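Local structure of arylmalonate decarboxylase (Bordetella bronchiseptica, 3IXM) at residues Val43-Tyr48 with Ser78-Ala83; Leu185-Gly190 with Val209-Ala214. The protein catalyses the decarboxylation of 2-aryl-2-methylmalonates to 2-arylpropionates, releasing carbon dioxide. The protein carries 1 engineered substitution. All coordinates share one frame; numbering follows the deposited sequence.

In the fold
The chain builds two four-stranded parallel sheets in succession, the arrangement of the Asp/Glu racemase clan, and each contact belongs to one half. Contact 1 comes first: the loop between strand 33-37 and helix 48-64 is met by the turn between helices 75-79 and 83-97, closing a loop that contains helix 48-64 and strand 69-72 of the first sheet. In contact 2, the end of strand 183-187 meets strand 208-210 and the start of helix 211-222, closing a beta-alpha-beta unit in the second sheet. The contacts are in series along the chain, neither nested nor crossed. The centres of contact 1 and contact 2 lie about 18 Å apart, and their nearest atoms about 5 Å.

Contact 1 (Val43-Tyr48 with Ser78-Ala83); sequences VTPEGY and SFYRGA
P45 offers its carbonyl oxygen to Y80 and R81, the two central residues of a type I beta turn, F79 to G82, which joins helix 75-79 to helix 83-97. P45 itself lies in the loop that leads into helix 48-64. The polar links form a small network. R81 NH2 donates to P45 O at 2.9 Å, approaching from slightly outside the plane of the carbonyl. Y80 OH also points its proton at P45 O, but the 2.4 Å separation is very short and its exact value doubtful. R81 NE in turn donates to Y80 OH at 2.9 Å, nearly straight at 166° and in the guanidinium plane, which ties the phenol to its neighbour.

Apolar contacts hold the Y80 ring between two partners. T44 CA makes a CH-pi contact 3.8 Å from the ring centroid, while R81 CG lies over the centre of the opposite face. With its CG set between backbone N and carbonyl carbon (chi1 77°), Y80 reaches across to the loop, where P45 CD comes within 3.6 Å of Y80 CZ.

Farther out, the extended R81 side chain brings its guanidinium beside Y48. Y48 CB sits over a face of that group, 3.8 Å from R81 NH1, whereas the Y48 ring turns its edge to NH1 with the two planes 86° apart. R81 also makes a cation-pi contact with F85, whose ring meets that of Y48. At G47, the N-cap of helix 48-64, the backbone N lies 3.4 Å from R81 NH2; both are donors, so no bond forms.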
loop_
_atom_site.group_PDB
_atom_site.type_symbol
_atom_site.label_atom_id
_atom_site.label_comp_id
_atom_site.label_asym_id
_atom_site.label_seq_id
_atom_site.Cartn_x
_atom_site.Cartn_y
_atom_site.Cartn_z
ATOM N N VAL A 43 5.008 -8.755 9.477
ATOM C CA VAL A 43 4.331 -7.514 9.056
ATOM C C VAL A 43 2.973 -7.381 9.775
ATOM O O VAL A 43 2.215 -6.437 9.571
ATOM C CB VAL A 43 4.189 -7.427 7.523
ATOM C CG1 VAL A 43 3.366 -6.246 7.165
ATOM C CG2 VAL A 43 5.563 -7.282 6.887
ATOM N N THR A 44 2.682 -8.364 10.610
ATOM C CA THR A 44 1.472 -8.391 11.412
ATOM C C THR A 44 1.926 -8.850 12.809
ATOM O O THR A 44 1.556 -9.938 13.269
ATOM C CB THR A 44 0.407 -9.376 10.814
ATOM O OG1 THR A 44 1.044 -10.617 10.542
ATOM C CG2 THR A 44 -0.225 -8.839 9.495
ATOM N N PRO A 45 2.742 -8.017 13.492
ATOM C CA PRO A 45 3.321 -8.480 14.757
ATOM C C PRO A 45 2.385 -8.396 15.957
ATOM O O PRO A 45 1.391 -7.649 15.949
ATOM C CB PRO A 45 4.541 -7.555 14.974
ATOM C CG PRO A 45 4.392 -6.409 13.984
ATOM C CD PRO A 45 3.140 -6.633 13.163
ATOM N N GLU A 46 2.702 -9.201 16.976
ATOM C CA GLU A 46 2.199 -8.972 18.321
ATOM C C GLU A 46 2.986 -7.845 18.991
ATOM O O GLU A 46 4.162 -7.620 18.679
ATOM C CB GLU A 46 2.324 -10.241 19.145
ATOM C CG GLU A 46 1.049 -11.028 19.207
ATOM C CD GLU A 46 1.320 -12.485 19.453
ATOM O OE1 GLU A 46 1.915 -13.120 18.547
ATOM O OE2 GLU A 46 0.954 -12.978 20.550
ATOM N N GLY A 47 2.343 -7.146 19.916
ATOM C CA GLY A 47 3.006 -6.099 20.673
ATOM C C GLY A 47 2.563 -4.713 20.236
ATOM O O GLY A 47 3.363 -3.937 19.714
ATOM N N TYR A 48 1.286 -4.409 20.456
ATOM C CA TYR A 48 0.694 -3.113 20.132
ATOM C C TYR A 48 1.664 -1.962 20.440
ATOM O O TYR A 48 2.027 -1.193 19.532
ATOM C CB TYR A 48 -0.626 -2.955 20.899
ATOM C CG TYR A 48 -1.433 -1.713 20.592
ATOM C CD1 TYR A 48 -2.617 -1.794 19.845
ATOM C CD2 TYR A 48 -1.043 -0.452 21.075
ATOM C CE1 TYR A 48 -3.379 -0.656 19.578
ATOM C CE2 TYR A 48 -1.802 0.695 20.795
ATOM C CZ TYR A 48 -2.961 0.578 20.045
ATOM O OH TYR A 48 -3.719 1.699 19.770
ATOM N N SER A 78 -0.343 -1.668 8.674
ATOM C CA SER A 78 -1.196 -0.547 8.955
ATOM C C SER A 78 -2.687 -0.900 8.974
ATOM O O SER A 78 -3.481 -0.104 9.443
ATOM C CB SER A 78 -0.872 0.635 8.042
ATOM O OG SER A 78 -0.787 0.277 6.672
ATOM N N PHE A 79 -3.077 -2.085 8.497
ATOM C CA PHE A 79 -4.503 -2.413 8.520
ATOM C C PHE A 79 -4.902 -3.556 9.436
ATOM O O PHE A 79 -6.109 -3.723 9.693
ATOM C CB PHE A 79 -5.092 -2.622 7.096
ATOM C CG PHE A 79 -4.653 -3.889 6.425
ATOM C CD1 PHE A 79 -5.102 -5.141 6.890
ATOM C CD2 PHE A 79 -3.886 -3.838 5.260
ATOM C CE1 PHE A 79 -4.729 -6.318 6.236
ATOM C CE2 PHE A 79 -3.501 -5.007 4.586
ATOM C CZ PHE A 79 -3.914 -6.252 5.063
ATOM N N TYR A 80 -3.932 -4.333 9.935
ATOM C CA TYR A 80 -4.283 -5.623 10.522
ATOM C C TYR A 80 -5.013 -5.482 11.854
ATOM O O TYR A 80 -5.678 -6.409 12.288
ATOM C CB TYR A 80 -3.083 -6.546 10.618
ATOM C CG TYR A 80 -2.122 -6.270 11.740
ATOM C CD1 TYR A 80 -1.878 -7.251 12.695
ATOM C CD2 TYR A 80 -1.423 -5.051 11.836
ATOM C CE1 TYR A 80 -0.953 -7.033 13.731
ATOM C CE2 TYR A 80 -0.515 -4.824 12.885
ATOM C CZ TYR A 80 -0.291 -5.818 13.817
ATOM O OH TYR A 80 0.593 -5.624 14.861
ATOM N N ARG A 81 -4.922 -4.297 12.467
ATOM C CA ARG A 81 -5.580 -4.053 13.753
ATOM C C ARG A 81 -6.658 -2.994 13.623
ATOM O O ARG A 81 -7.084 -2.383 14.617
ATOM C CB ARG A 81 -4.545 -3.649 14.795
ATOM C CG ARG A 81 -3.592 -4.737 15.182
ATOM C CD ARG A 81 -2.770 -4.221 16.306
ATOM N NE ARG A 81 -1.601 -5.037 16.609
ATOM C CZ ARG A 81 -1.391 -5.650 17.776
ATOM N NH1 ARG A 81 -2.287 -5.559 18.761
ATOM N NH2 ARG A 81 -0.288 -6.371 17.964
ATOM N N GLY A 82 -7.105 -2.774 12.394
ATOM C CA GLY A 82 -8.205 -1.888 12.124
ATOM C C GLY A 82 -7.852 -0.422 12.142
ATOM O O GLY A 82 -6.688 -0.045 12.357
ATOM N N ALA A 83 -8.882 0.394 11.946
ATOM C CA ALA A 83 -8.740 1.837 11.755
ATOM C C ALA A 83 -8.092 2.545 12.947
ATOM O O ALA A 83 -7.342 3.494 12.754
ATOM C CB ALA A 83 -10.132 2.479 11.440
#

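Contact 2 (Leu185-Gly190 with Val209-Ala214); sequences LLSCGG and VSSSPA
A buried parallel strand pairing joins L185 and L186 to V209 and S210 near the centre of the chain, where strand 183-187 meets strand 208-210 at the edge of the second sheet. The backbone of L186 bonds on both sides: its N donates to V209 O of the neighbouring strand at 2.7 Å, and its O accepts from S211 N, at the start of helix 211-222, at 3.0 Å. S210 CA adds a CA-H...O contact to L186 O at 3.1 Å.

L185 and V209 project from the same face of the sheet, with L185 CD1 3.9 Å from V209 CG1, under helix 104-114. L186 and S210 are on the other face, where L186 packs on helix 164-177. The pairing closes a beta-alpha-beta crossover, strand 183-187, helix 196-204, strand 208-210, in the sheet of the chain's second half. S210 is the N-cap of helix 211-222, but its hydroxyl makes no capping bond and pairs instead with T193 OG1 and, at 2.9 Å, with a water. That water also makes weak bonds to L186 O, C188 N and S212 N, linking the strand end to the helix start.

At this junction the hydroxyls of S187 and S211 bond each other, OG to OG 2.8 Å. With S211 OG between its backbone N and carbonyl carbon (chi1 62°) and S187 OG anti to its own N (chi1 -164°), the two hydroxyls face each other across the junction. S187 OG also bonds Y126 OH, and a sulfate ion, probably from the crystallisation liquor, lies about 4 Å from the S187 side chain.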
loop_
_atom_site.group_PDB
_atom_site.type_symbol
_atom_site.label_atom_id
_atom_site.label_comp_id
_atom_site.label_asym_id
_atom_site.label_seq_id
_atom_site.Cartn_x
_atom_site.Cartn_y
_atom_site.Cartn_z
ATOM N N LEU A 185 -8.961 -3.461 -5.575
ATOM C CA LEU A 185 -7.747 -3.212 -4.799
ATOM C C LEU A 185 -6.818 -4.393 -5.004
ATOM O O LEU A 185 -7.161 -5.519 -4.598
ATOM C CB LEU A 185 -8.064 -3.091 -3.317
ATOM C CG LEU A 185 -6.900 -2.982 -2.334
ATOM C CD1 LEU A 185 -6.111 -1.762 -2.694
ATOM C CD2 LEU A 185 -7.425 -2.880 -0.864
ATOM N N LEU A 186 -5.687 -4.127 -5.677
ATOM C CA LEU A 186 -4.614 -5.098 -5.869
ATOM C C LEU A 186 -3.618 -4.878 -4.722
ATOM O O LEU A 186 -2.943 -3.862 -4.682
ATOM C CB LEU A 186 -3.934 -4.866 -7.237
ATOM C CG LEU A 186 -2.770 -5.791 -7.670
ATOM C CD1 LEU A 186 -3.223 -7.286 -7.626
ATOM C CD2 LEU A 186 -2.356 -5.460 -9.098
ATOM N N SER A 187 -3.555 -5.803 -3.784
ATOM C CA SER A 187 -2.666 -5.653 -2.646
ATOM C C SER A 187 -1.766 -6.893 -2.581
ATOM O O SER A 187 -2.065 -7.898 -1.930
ATOM C CB SER A 187 -3.476 -5.419 -1.366
ATOM O OG SER A 187 -2.639 -4.907 -0.334
ATOM N N CYS A 188 -0.670 -6.804 -3.314
ATOM C CA CYS A 188 0.160 -7.968 -3.627
ATOM C C CYS A 188 1.549 -7.573 -3.132
ATOM O O CYS A 188 2.485 -7.279 -3.904
ATOM C CB CYS A 188 0.086 -8.271 -5.132
ATOM S SG CYS A 188 -1.287 -9.466 -5.603
ATOM N N GLY A 189 1.664 -7.530 -1.801
ATOM C CA GLY A 189 2.919 -7.129 -1.144
ATOM C C GLY A 189 4.139 -7.818 -1.728
ATOM O O GLY A 189 4.211 -9.063 -1.786
ATOM N N GLY A 190 5.104 -7.025 -2.175
ATOM C CA GLY A 190 6.372 -7.622 -2.603
ATOM C C GLY A 190 6.448 -7.975 -4.096
ATOM O O GLY A 190 7.477 -8.456 -4.573
ATOM N N VAL A 209 -6.672 0.185 -7.786
ATOM C CA VAL A 209 -5.682 0.746 -6.862
ATOM C C VAL A 209 -4.726 -0.385 -6.469
ATOM O O VAL A 209 -5.185 -1.454 -6.010
ATOM C CB VAL A 209 -6.378 1.288 -5.591
ATOM C CG1 VAL A 209 -5.369 1.666 -4.482
ATOM C CG2 VAL A 209 -7.272 2.512 -5.961
ATOM N N SER A 210 -3.436 -0.178 -6.672
ATOM C CA SER A 210 -2.429 -1.115 -6.124
ATOM C C SER A 210 -1.736 -0.499 -4.931
ATOM O O SER A 210 -1.212 0.633 -5.007
ATOM C CB SER A 210 -1.407 -1.495 -7.191
ATOM O OG SER A 210 -0.471 -2.413 -6.692
ATOM N N SER A 211 -1.677 -1.281 -3.855
ATOM C CA SER A 211 -1.304 -0.779 -2.547
ATOM C C SER A 211 0.101 -0.146 -2.441
ATOM O O SER A 211 0.227 1.005 -1.977
ATOM C CB SER A 211 -1.668 -1.807 -1.465
ATOM O OG SER A 211 -0.982 -3.028 -1.621
ATOM N N SER A 212 1.152 -0.825 -2.897
ATOM C CA SER A 212 2.490 -0.249 -2.800
ATOM C C SER A 212 2.641 1.017 -3.663
ATOM O O SER A 212 3.117 2.082 -3.166
ATOM C CB SER A 212 3.576 -1.293 -3.154
ATOM O OG SER A 212 4.847 -0.752 -2.872
ATOM N N PRO A 213 2.277 0.932 -4.962
ATOM C CA PRO A 213 2.242 2.162 -5.773
ATOM C C PRO A 213 1.386 3.286 -5.166
ATOM O O PRO A 213 1.827 4.434 -5.169
ATOM C CB PRO A 213 1.691 1.667 -7.115
ATOM C CG PRO A 213 2.212 0.267 -7.191
ATOM C CD PRO A 213 1.975 -0.254 -5.802
ATOM N N ALA A 214 0.202 2.980 -4.633
ATOM C CA ALA A 214 -0.609 4.005 -3.943
ATOM C C ALA A 214 0.181 4.638 -2.797
ATOM O O ALA A 214 0.120 5.843 -2.594
ATOM C CB ALA A 214 -1.917 3.445 -3.425
HETATM O O HOH W 1 0.389 -3.797 -4.283
#